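Local coordinates for PTS EIIA type-4 domain-containing protein (PDB 4TKZ) that probably serves as the IIA component of a sugar phosphotransferase system, passing on phosphoryl groups during carbohydrate uptake, as in the mannose-type EIIA family, at residues M1-H9 against A99-V109; L88-A99 against K115-I124. All coordinates share one frame; numbering follows the deposited sequence.

How the interactions relate
From the N terminus the chain enters the parallel sheet through strand 3-9, which lies between strands 30-35 and 57-62. Interaction 1 (1-9 with 99-109) closes a long loop of 89 residues, bringing the start of the chain under the C-terminal end of helix 93-102 and the turn after it. Interaction 2 (88-99 with 115-124) closes a short loop of 15 residues, in which the chain turns back so that helix 110-122 packs on helix 93-102. The two cross, their segments alternating along the chain, and they share Ala99. Together they join the middle of the sheet to helix 93-102, and that helix and strand 84-89 to helix 110-122, while Phe106 of interaction 1 packs on Lys115 of interaction 2.

Interaction 1: M1-H9 against A99-V109; sequences MIKIIIVAH and AVLSRTMFEHV
Ile2 reaches into the turn that follows helix 93-102, where its CD1 lies 3.6 Å from the carbonyl oxygen Phe106 O and packs against the CB atoms of Arg103 and Phe106. Its other branch, CG2, meets CG2 of Val109 at 4.2 Å, the two side chains crossing obliquely. The first torsion (chi1 -67°) sets CG1 anti to the carbonyl carbon, which sends CD1 into the bend between Arg103 and Val109 and leaves CG2 for the valine.

Two residues on, Ile4 points to the same side of strand 3-9 and meets the helix itself. Its CD1 sits 3.7 Å from Ala99 CB and 3.8 Å from Val100 CG2.

Arg103 runs across both isoleucines, its CB against Ile2 and one face of its guanidinium over Ile4 CD1. Its chain is extended from CG to NE, carrying NH1 to the strand backbone, where it donates to Ile2 O at 2.9 Å. The oxygen lies close to the guanidinium plane and NH1 sits nearly along the C=O axis, although the N-H...O angle is a bent 146°. NH1 also bonds Tyr29 O and NH2 bonds Glu28 O, so one guanidinium gathers backbone carbonyls from the chain leading into strand 30-35 as well as from Ile2.

This is the helix-on-sheet packing of an alpha/beta fold, closed by a polar group at the N-terminal ends of the strands. Three carbonyl oxygens spread over two of its nitrogens fix the rotation of the guanidinium, and they would probably stabilise its positive charge through their dipoles.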
loop_
_atom_site.group_PDB
_atom_site.type_symbol
_atom_site.label_atom_id
_atom_site.label_comp_id
_atom_site.label_asym_id
_atom_site.label_seq_id
_atom_site.Cartn_x
_atom_site.Cartn_y
_atom_site.Cartn_z
ATOM N N MET A 1 21.641 -8.118 9.955
ATOM C CA MET A 1 20.426 -7.351 9.716
ATOM C C MET A 1 19.777 -7.752 8.394
ATOM O O MET A 1 20.445 -8.263 7.489
ATOM C CB MET A 1 20.750 -5.856 9.690
ATOM C CG MET A 1 21.416 -5.372 8.403
ATOM S SD MET A 1 23.181 -5.747 8.238
ATOM C CE MET A 1 23.864 -4.741 9.556
ATOM N N ILE A 2 18.470 -7.539 8.289
ATOM C CA ILE A 2 17.789 -7.633 7.002
ATOM C C ILE A 2 17.396 -6.226 6.583
ATOM O O ILE A 2 16.608 -5.574 7.268
ATOM C CB ILE A 2 16.533 -8.524 7.082
ATOM C CG1 ILE A 2 16.932 -9.979 7.349
ATOM C CG2 ILE A 2 15.723 -8.426 5.796
ATOM C CD1 ILE A 2 15.808 -10.856 7.903
ATOM N N LYS A 3 17.966 -5.737 5.485
ATOM C CA LYS A 3 17.646 -4.393 5.011
ATOM C C LYS A 3 16.342 -4.386 4.210
ATOM O O LYS A 3 16.119 -5.254 3.361
ATOM C CB LYS A 3 18.797 -3.818 4.172
ATOM C CG LYS A 3 18.522 -2.400 3.687
ATOM C CD LYS A 3 19.707 -1.782 2.984
ATOM C CE LYS A 3 19.332 -0.434 2.395
ATOM N NZ LYS A 3 20.540 0.379 2.050
ATOM N N ILE A 4 15.482 -3.409 4.488
ATOM C CA ILE A 4 14.192 -3.281 3.805
ATOM C C ILE A 4 14.237 -2.126 2.820
ATOM O O ILE A 4 14.517 -0.990 3.203
ATOM C CB ILE A 4 13.056 -3.048 4.835
ATOM C CG1 ILE A 4 12.944 -4.252 5.760
ATOM C CG2 ILE A 4 11.708 -2.801 4.143
ATOM C CD1 ILE A 4 11.988 -4.041 6.927
ATOM N N ILE A 5 13.962 -2.417 1.550
ATOM C CA ILE A 5 13.979 -1.382 0.534
ATOM C C ILE A 5 12.620 -1.291 -0.131
ATOM O O ILE A 5 12.097 -2.282 -0.658
ATOM C CB ILE A 5 15.052 -1.676 -0.533
ATOM C CG1 ILE A 5 16.411 -1.859 0.134
ATOM C CG2 ILE A 5 15.118 -0.555 -1.569
ATOM C CD1 ILE A 5 17.550 -2.183 -0.869
ATOM N N ILE A 6 12.053 -0.093 -0.111
ATOM C CA ILE A 6 10.758 0.156 -0.722
ATOM C C ILE A 6 10.917 0.896 -2.045
ATOM O O ILE A 6 11.432 2.027 -2.077
ATOM C CB ILE A 6 9.880 1.009 0.209
ATOM C CG1 ILE A 6 9.712 0.333 1.573
ATOM C CG2 ILE A 6 8.503 1.246 -0.412
ATOM C CD1 ILE A 6 9.001 1.217 2.608
ATOM N N VAL A 7 10.479 0.265 -3.133
ATOM C CA VAL A 7 10.524 0.896 -4.446
ATOM C C VAL A 7 9.121 0.981 -5.015
ATOM O O VAL A 7 8.448 -0.040 -5.168
ATOM C CB VAL A 7 11.407 0.099 -5.433
ATOM C CG1 VAL A 7 11.764 0.972 -6.622
ATOM C CG2 VAL A 7 12.647 -0.407 -4.732
ATOM N N ALA A 8 8.664 2.191 -5.328
ATOM C CA ALA A 8 7.307 2.356 -5.839
ATOM C C ALA A 8 7.132 3.642 -6.636
ATOM O O ALA A 8 7.941 4.561 -6.536
ATOM C CB ALA A 8 6.294 2.292 -4.679
ATOM N N HIS A 9 6.066 3.680 -7.431
ATOM C CA HIS A 9 5.723 4.820 -8.271
ATOM C C HIS A 9 5.412 6.082 -7.468
ATOM O O HIS A 9 4.734 6.026 -6.435
ATOM C CB HIS A 9 4.498 4.474 -9.126
ATOM C CG HIS A 9 4.760 3.446 -10.187
ATOM N ND1 HIS A 9 4.703 2.089 -9.941
ATOM C CD2 HIS A 9 5.055 3.576 -11.502
ATOM C CE1 HIS A 9 4.972 1.431 -11.056
ATOM N NE2 HIS A 9 5.182 2.310 -12.018
ATOM N N ALA A 99 7.489 -6.950 8.136
ATOM C CA ALA A 99 8.915 -7.053 7.850
ATOM C C ALA A 99 9.714 -6.368 8.956
ATOM O O ALA A 99 10.693 -6.925 9.473
ATOM C CB ALA A 99 9.240 -6.454 6.486
ATOM N N VAL A 100 9.273 -5.171 9.334
ATOM C CA VAL A 100 9.955 -4.388 10.356
ATOM C C VAL A 100 9.896 -5.075 11.720
ATOM O O VAL A 100 10.909 -5.230 12.402
ATOM C CB VAL A 100 9.345 -2.983 10.463
ATOM C CG1 VAL A 100 9.824 -2.273 11.739
ATOM C CG2 VAL A 100 9.669 -2.159 9.217
ATOM N N LEU A 101 8.706 -5.503 12.114
ATOM C CA LEU A 101 8.543 -6.067 13.453
ATOM C C LEU A 101 9.066 -7.501 13.606
ATOM O O LEU A 101 9.312 -7.955 14.723
ATOM C CB LEU A 101 7.083 -5.971 13.897
ATOM C CG LEU A 101 6.567 -4.547 14.111
ATOM C CD1 LEU A 101 5.055 -4.556 14.278
ATOM C CD2 LEU A 101 7.246 -3.896 15.318
ATOM N N SER A 102 9.257 -8.212 12.499
ATOM C CA SER A 102 9.655 -9.617 12.593
ATOM C C SER A 102 11.070 -9.933 12.108
ATOM O O SER A 102 11.590 -11.016 12.389
ATOM C CB SER A 102 8.649 -10.517 11.866
ATOM O OG SER A 102 7.445 -10.641 12.600
ATOM N N ARG A 103 11.694 -9.010 11.383
ATOM C CA ARG A 103 13.000 -9.302 10.777
ATOM C C ARG A 103 14.063 -9.666 11.816
ATOM O O ARG A 103 14.991 -10.440 11.535
ATOM C CB ARG A 103 13.485 -8.128 9.934
ATOM C CG ARG A 103 13.684 -6.838 10.715
ATOM C CD ARG A 103 14.190 -5.744 9.793
ATOM N NE ARG A 103 14.156 -4.429 10.427
ATOM C CZ ARG A 103 14.749 -3.358 9.915
ATOM N NH1 ARG A 103 15.415 -3.457 8.769
ATOM N NH2 ARG A 103 14.682 -2.200 10.544
ATOM N N THR A 104 13.910 -9.096 13.007
ATOM C CA THR A 104 14.773 -9.355 14.156
ATOM C C THR A 104 14.823 -10.844 14.524
ATOM O O THR A 104 15.832 -11.331 15.048
ATOM C CB THR A 104 14.304 -8.501 15.374
ATOM O OG1 THR A 104 15.205 -7.403 15.563
ATOM C CG2 THR A 104 14.222 -9.320 16.653
ATOM N N MET A 105 13.742 -11.565 14.227
ATOM C CA MET A 105 13.647 -12.988 14.542
ATOM C C MET A 105 14.478 -13.855 13.609
ATOM O O MET A 105 14.683 -15.038 13.887
ATOM C CB MET A 105 12.200 -13.469 14.440
ATOM C CG MET A 105 11.215 -12.785 15.362
ATOM S SD MET A 105 9.524 -13.251 14.921
ATOM C CE MET A 105 8.606 -12.059 15.894
ATOM N N PHE A 106 14.939 -13.285 12.499
ATOM C CA PHE A 106 15.531 -14.104 11.447
ATOM C C PHE A 106 16.903 -13.638 10.991
ATOM O O PHE A 106 17.139 -12.446 10.805
ATOM C CB PHE A 106 14.595 -14.184 10.236
ATOM C CG PHE A 106 13.230 -14.710 10.561
ATOM C CD1 PHE A 106 13.015 -16.075 10.705
ATOM C CD2 PHE A 106 12.163 -13.842 10.725
ATOM C CE1 PHE A 106 11.755 -16.561 11.008
ATOM C CE2 PHE A 106 10.901 -14.320 11.027
ATOM C CZ PHE A 106 10.697 -15.684 11.168
ATOM N N GLU A 107 17.803 -14.597 10.811
ATOM C CA GLU A 107 19.093 -14.330 10.195
ATOM C C GLU A 107 18.914 -14.046 8.709
ATOM O O GLU A 107 19.521 -13.120 8.163
ATOM C CB GLU A 107 20.022 -15.528 10.365
ATOM C CG GLU A 107 20.708 -15.619 11.714
ATOM C CD GLU A 107 22.118 -16.156 11.584
ATOM O OE1 GLU A 107 22.789 -16.341 12.621
ATOM O OE2 GLU A 107 22.553 -16.388 10.434
ATOM N N HIS A 108 18.069 -14.847 8.064
ATOM C CA HIS A 108 17.928 -14.808 6.612
ATOM C C HIS A 108 16.558 -14.340 6.147
ATOM O O HIS A 108 15.539 -14.771 6.676
ATOM C CB HIS A 108 18.210 -16.190 6.023
ATOM C CG HIS A 108 19.622 -16.649 6.212
ATOM N ND1 HIS A 108 20.607 -16.430 5.273
ATOM C CD2 HIS A 108 20.213 -17.312 7.233
ATOM C CE1 HIS A 108 21.746 -16.941 5.708
ATOM N NE2 HIS A 108 21.534 -17.482 6.895
ATOM N N VAL A 109 16.552 -13.484 5.129
ATOM C CA VAL A 109 15.315 -12.973 4.544
ATOM C C VAL A 109 14.407 -14.099 4.015
ATOM O O VAL A 109 13.185 -13.952 3.989
ATOM C CB VAL A 109 15.607 -11.924 3.436
ATOM C CG1 VAL A 109 16.301 -12.570 2.238
ATOM C CG2 VAL A 109 14.325 -11.216 3.008
#

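Interaction 2: L88-A99 against K115-I124; sequences LSGLNLSMLMEA and KVITSSHEGI
Here two consecutive helices pack as a roughly antiparallel pair on one side of the sheet: the axes of 93-99 and 115-122 approach to 7.7 Å at 145°, and Leu88 of strand 84-89 adds a sheet residue beneath them. Val116 fills the middle of the seam. Its CG1 presses on Met95 CG at 3.5 Å, tighter than usual, and on Leu88 CD1, while CG2 lies against Ala99. Leu88 CD1 also meets Ile117 CD1 at 3.6 Å.

Small residues let the backbones come close, with the CA atoms of Met95 and Ser120 only 4.7 Å apart. Ser120 OG donates to Val116 O of its own helix at 2.6 Å, from above the carbonyl plane and on the opposite face from Ser120 N. Met95, extended until its bend at chi3 (-76°), wraps around that hydroxyl, with CB 3.1 Å and CE 3.3 Å from Ser120 OG. Nearby, Ser94 OG rests against Gly123 CA.

Asn92 joins the helix ends. It is the N-cap of helix 93-102, and its OD1 accepts from Met95 N; its ND2 donates to Ser120 O at 3.1 Å with a fairly straight 164° angle, the oxygen lying near the amide plane. ND2 also bonds Gly90 O of the second subunit, a strand of which pairs antiparallel with Leu88 and Ser89, so the sheet runs on across the interface.

With both ends of its amide engaged, Asn92 is held against flipping: the acceptor starts one helix, and the donor satisfies a carbonyl near the end of the other while linking the dimer.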
loop_
_atom_site.group_PDB
_atom_site.type_symbol
_atom_site.label_atom_id
_atom_site.label_comp_id
_atom_site.label_asym_id
_atom_site.label_seq_id
_atom_site.Cartn_x
_atom_site.Cartn_y
_atom_site.Cartn_z
ATOM N N LEU A 88 9.141 -8.579 -3.431
ATOM C CA LEU A 88 7.692 -8.752 -3.379
ATOM C C LEU A 88 6.973 -7.618 -4.109
ATOM O O LEU A 88 7.455 -6.483 -4.129
ATOM C CB LEU A 88 7.184 -8.799 -1.925
ATOM C CG LEU A 88 7.871 -9.723 -0.923
ATOM C CD1 LEU A 88 7.074 -9.765 0.400
ATOM C CD2 LEU A 88 8.029 -11.118 -1.506
ATOM N N SER A 89 5.832 -7.935 -4.722
ATOM C CA SER A 89 4.885 -6.917 -5.175
ATOM C C SER A 89 3.699 -6.904 -4.205
ATOM O O SER A 89 3.615 -7.761 -3.322
ATOM C CB SER A 89 4.390 -7.210 -6.583
ATOM O OG SER A 89 3.706 -8.447 -6.634
ATOM N N GLY A 90 2.797 -5.936 -4.371
ATOM C CA GLY A 90 1.560 -5.882 -3.597
ATOM C C GLY A 90 1.682 -5.142 -2.281
ATOM O O GLY A 90 0.871 -5.338 -1.380
ATOM N N LEU A 91 2.700 -4.288 -2.178
ATOM C CA LEU A 91 3.048 -3.623 -0.921
ATOM C C LEU A 91 1.860 -2.938 -0.260
ATOM O O LEU A 91 1.222 -2.075 -0.867
ATOM C CB LEU A 91 4.156 -2.588 -1.160
ATOM C CG LEU A 91 4.445 -1.614 -0.013
ATOM C CD1 LEU A 91 4.914 -2.365 1.231
ATOM C CD2 LEU A 91 5.486 -0.593 -0.438
ATOM N N ASN A 92 1.556 -3.359 0.963
ATOM C CA ASN A 92 0.581 -2.658 1.825
ATOM C C ASN A 92 1.208 -2.379 3.186
ATOM O O ASN A 92 2.342 -2.779 3.427
ATOM C CB ASN A 92 -0.776 -3.381 1.912
ATOM C CG ASN A 92 -0.670 -4.812 2.406
ATOM O OD1 ASN A 92 0.270 -5.174 3.107
ATOM N ND2 ASN A 92 -1.673 -5.631 2.063
ATOM N N LEU A 93 0.520 -1.682 4.091
ATOM C CA LEU A 93 1.184 -1.359 5.349
ATOM C C LEU A 93 1.416 -2.621 6.181
ATOM O O LEU A 93 2.374 -2.693 6.947
ATOM C CB LEU A 93 0.438 -0.264 6.138
ATOM C CG LEU A 93 1.092 0.306 7.409
ATOM C CD1 LEU A 93 2.487 0.820 7.162
ATOM C CD2 LEU A 93 0.230 1.432 8.013
ATOM N N SER A 94 0.554 -3.621 6.017
ATOM C CA SER A 94 0.722 -4.900 6.705
ATOM C C SER A 94 2.054 -5.550 6.330
ATOM O O SER A 94 2.768 -6.067 7.197
ATOM C CB SER A 94 -0.410 -5.862 6.334
ATOM O OG SER A 94 -1.636 -5.480 6.931
ATOM N N MET A 95 2.357 -5.532 5.040
ATOM C CA MET A 95 3.605 -6.101 4.522
ATOM C C MET A 95 4.790 -5.406 5.188
ATOM O O MET A 95 5.716 -6.058 5.687
ATOM C CB MET A 95 3.662 -5.933 3.000
ATOM C CG MET A 95 4.815 -6.648 2.347
ATOM S SD MET A 95 4.785 -6.433 0.567
ATOM C CE MET A 95 3.476 -7.566 0.110
ATOM N N LEU A 96 4.737 -4.078 5.232
ATOM C CA LEU A 96 5.830 -3.285 5.797
ATOM C C LEU A 96 5.978 -3.478 7.299
ATOM O O LEU A 96 7.086 -3.668 7.809
ATOM C CB LEU A 96 5.626 -1.796 5.489
ATOM C CG LEU A 96 6.723 -0.855 5.982
ATOM C CD1 LEU A 96 8.130 -1.313 5.534
ATOM C CD2 LEU A 96 6.433 0.553 5.477
ATOM N N MET A 97 4.864 -3.423 8.018
ATOM C CA MET A 97 4.937 -3.563 9.465
ATOM C C MET A 97 5.470 -4.945 9.850
ATOM O O MET A 97 6.285 -5.073 10.763
ATOM C CB MET A 97 3.573 -3.293 10.106
ATOM C CG MET A 97 3.080 -1.839 9.990
ATOM S SD MET A 97 4.249 -0.580 10.561
ATOM C CE MET A 97 4.492 -1.119 12.257
ATOM N N GLU A 98 5.037 -5.977 9.137
ATOM C CA GLU A 98 5.489 -7.333 9.451
ATOM C C GLU A 98 6.990 -7.483 9.245
ATOM O O GLU A 98 7.686 -8.074 10.076
ATOM C CB GLU A 98 4.759 -8.373 8.599
ATOM C CG GLU A 98 4.946 -9.802 9.131
ATOM C CD GLU A 98 4.294 -9.990 10.501
ATOM O OE1 GLU A 98 3.064 -10.143 10.546
ATOM O OE2 GLU A 98 5.007 -9.980 11.528
ATOM N N ALA A 99 7.489 -6.950 8.136
ATOM C CA ALA A 99 8.915 -7.053 7.850
ATOM C C ALA A 99 9.714 -6.368 8.956
ATOM O O ALA A 99 10.693 -6.925 9.473
ATOM C CB ALA A 99 9.240 -6.454 6.486
ATOM N N LYS A 115 6.202 -15.187 6.369
ATOM C CA LYS A 115 5.401 -14.495 7.375
ATOM C C LYS A 115 4.909 -13.155 6.833
ATOM O O LYS A 115 3.792 -12.728 7.117
ATOM C CB LYS A 115 6.255 -14.275 8.617
ATOM C CG LYS A 115 5.509 -13.792 9.825
ATOM C CD LYS A 115 6.303 -14.130 11.078
ATOM C CE LYS A 115 6.822 -15.563 11.010
ATOM N NZ LYS A 115 7.731 -15.892 12.142
ATOM N N VAL A 116 5.751 -12.494 6.044
ATOM C CA VAL A 116 5.420 -11.184 5.495
ATOM C C VAL A 116 4.280 -11.302 4.487
ATOM O O VAL A 116 3.350 -10.497 4.486
ATOM C CB VAL A 116 6.667 -10.532 4.854
ATOM C CG1 VAL A 116 6.280 -9.345 4.003
ATOM C CG2 VAL A 116 7.662 -10.112 5.942
ATOM N N ILE A 117 4.351 -12.325 3.646
ATOM C CA ILE A 117 3.321 -12.601 2.651
ATOM C C ILE A 117 1.989 -12.909 3.316
ATOM O O ILE A 117 0.930 -12.391 2.929
ATOM C CB ILE A 117 3.711 -13.824 1.800
ATOM C CG1 ILE A 117 4.929 -13.515 0.931
ATOM C CG2 ILE A 117 2.533 -14.272 0.939
ATOM C CD1 ILE A 117 4.705 -12.381 -0.021
ATOM N N THR A 118 2.051 -13.781 4.312
ATOM C CA THR A 118 0.863 -14.180 5.056
ATOM C C THR A 118 0.171 -12.959 5.639
ATOM O O THR A 118 -1.040 -12.783 5.463
ATOM C CB THR A 118 1.233 -15.152 6.187
ATOM O OG1 THR A 118 1.734 -16.371 5.620
ATOM C CG2 THR A 118 0.021 -15.444 7.071
ATOM N N SER A 119 0.938 -12.112 6.323
ATOM C CA SER A 119 0.367 -10.925 6.957
ATOM C C SER A 119 -0.208 -9.961 5.922
ATOM O O SER A 119 -1.230 -9.323 6.172
ATOM C CB SER A 119 1.406 -10.223 7.837
ATOM O OG SER A 119 1.658 -10.961 9.022
ATOM N N SER A 120 0.450 -9.862 4.766
ATOM C CA SER A 120 0.006 -8.976 3.693
ATOM C C SER A 120 -1.398 -9.351 3.246
ATOM O O SER A 120 -2.273 -8.491 3.079
ATOM C CB SER A 120 0.982 -9.029 2.500
ATOM O OG SER A 120 2.298 -8.750 2.920
ATOM N N HIS A 121 -1.617 -10.649 3.085
ATOM C CA HIS A 121 -2.907 -11.178 2.681
ATOM C C HIS A 121 -3.934 -11.043 3.803
ATOM O O HIS A 121 -5.078 -10.658 3.565
ATOM C CB HIS A 121 -2.764 -12.655 2.311
ATOM C CG HIS A 121 -2.179 -12.884 0.955
ATOM N ND1 HIS A 121 -2.857 -12.575 -0.202
ATOM C CD2 HIS A 121 -0.993 -13.410 0.568
ATOM C CE1 HIS A 121 -2.111 -12.894 -1.246
ATOM N NE2 HIS A 121 -0.970 -13.395 -0.805
ATOM N N GLU A 122 -3.521 -11.368 5.023
ATOM C CA GLU A 122 -4.428 -11.322 6.159
ATOM C C GLU A 122 -4.883 -9.900 6.463
ATOM O O GLU A 122 -5.901 -9.694 7.126
ATOM C CB GLU A 122 -3.771 -11.959 7.392
ATOM C CG GLU A 122 -3.561 -13.460 7.255
ATOM C CD GLU A 122 -2.874 -14.075 8.451
ATOM O OE1 GLU A 122 -1.987 -13.419 9.032
ATOM O OE2 GLU A 122 -3.220 -15.222 8.806
ATOM N N GLY A 123 -4.130 -8.918 5.979
ATOM C CA GLY A 123 -4.445 -7.521 6.233
ATOM C C GLY A 123 -5.516 -6.940 5.320
ATOM O O GLY A 123 -6.002 -5.830 5.546
ATOM N N ILE A 124 -5.867 -7.681 4.275
ATOM C CA ILE A 124 -6.900 -7.259 3.328
ATOM C C ILE A 124 -8.240 -7.777 3.819
ATOM O O ILE A 124 -8.528 -8.969 3.733
ATOM C CB ILE A 124 -6.624 -7.816 1.919
ATOM C CG1 ILE A 124 -5.290 -7.278 1.402
ATOM C CG2 ILE A 124 -7.736 -7.418 0.948
ATOM C CD1 ILE A 124 -4.785 -7.992 0.139
#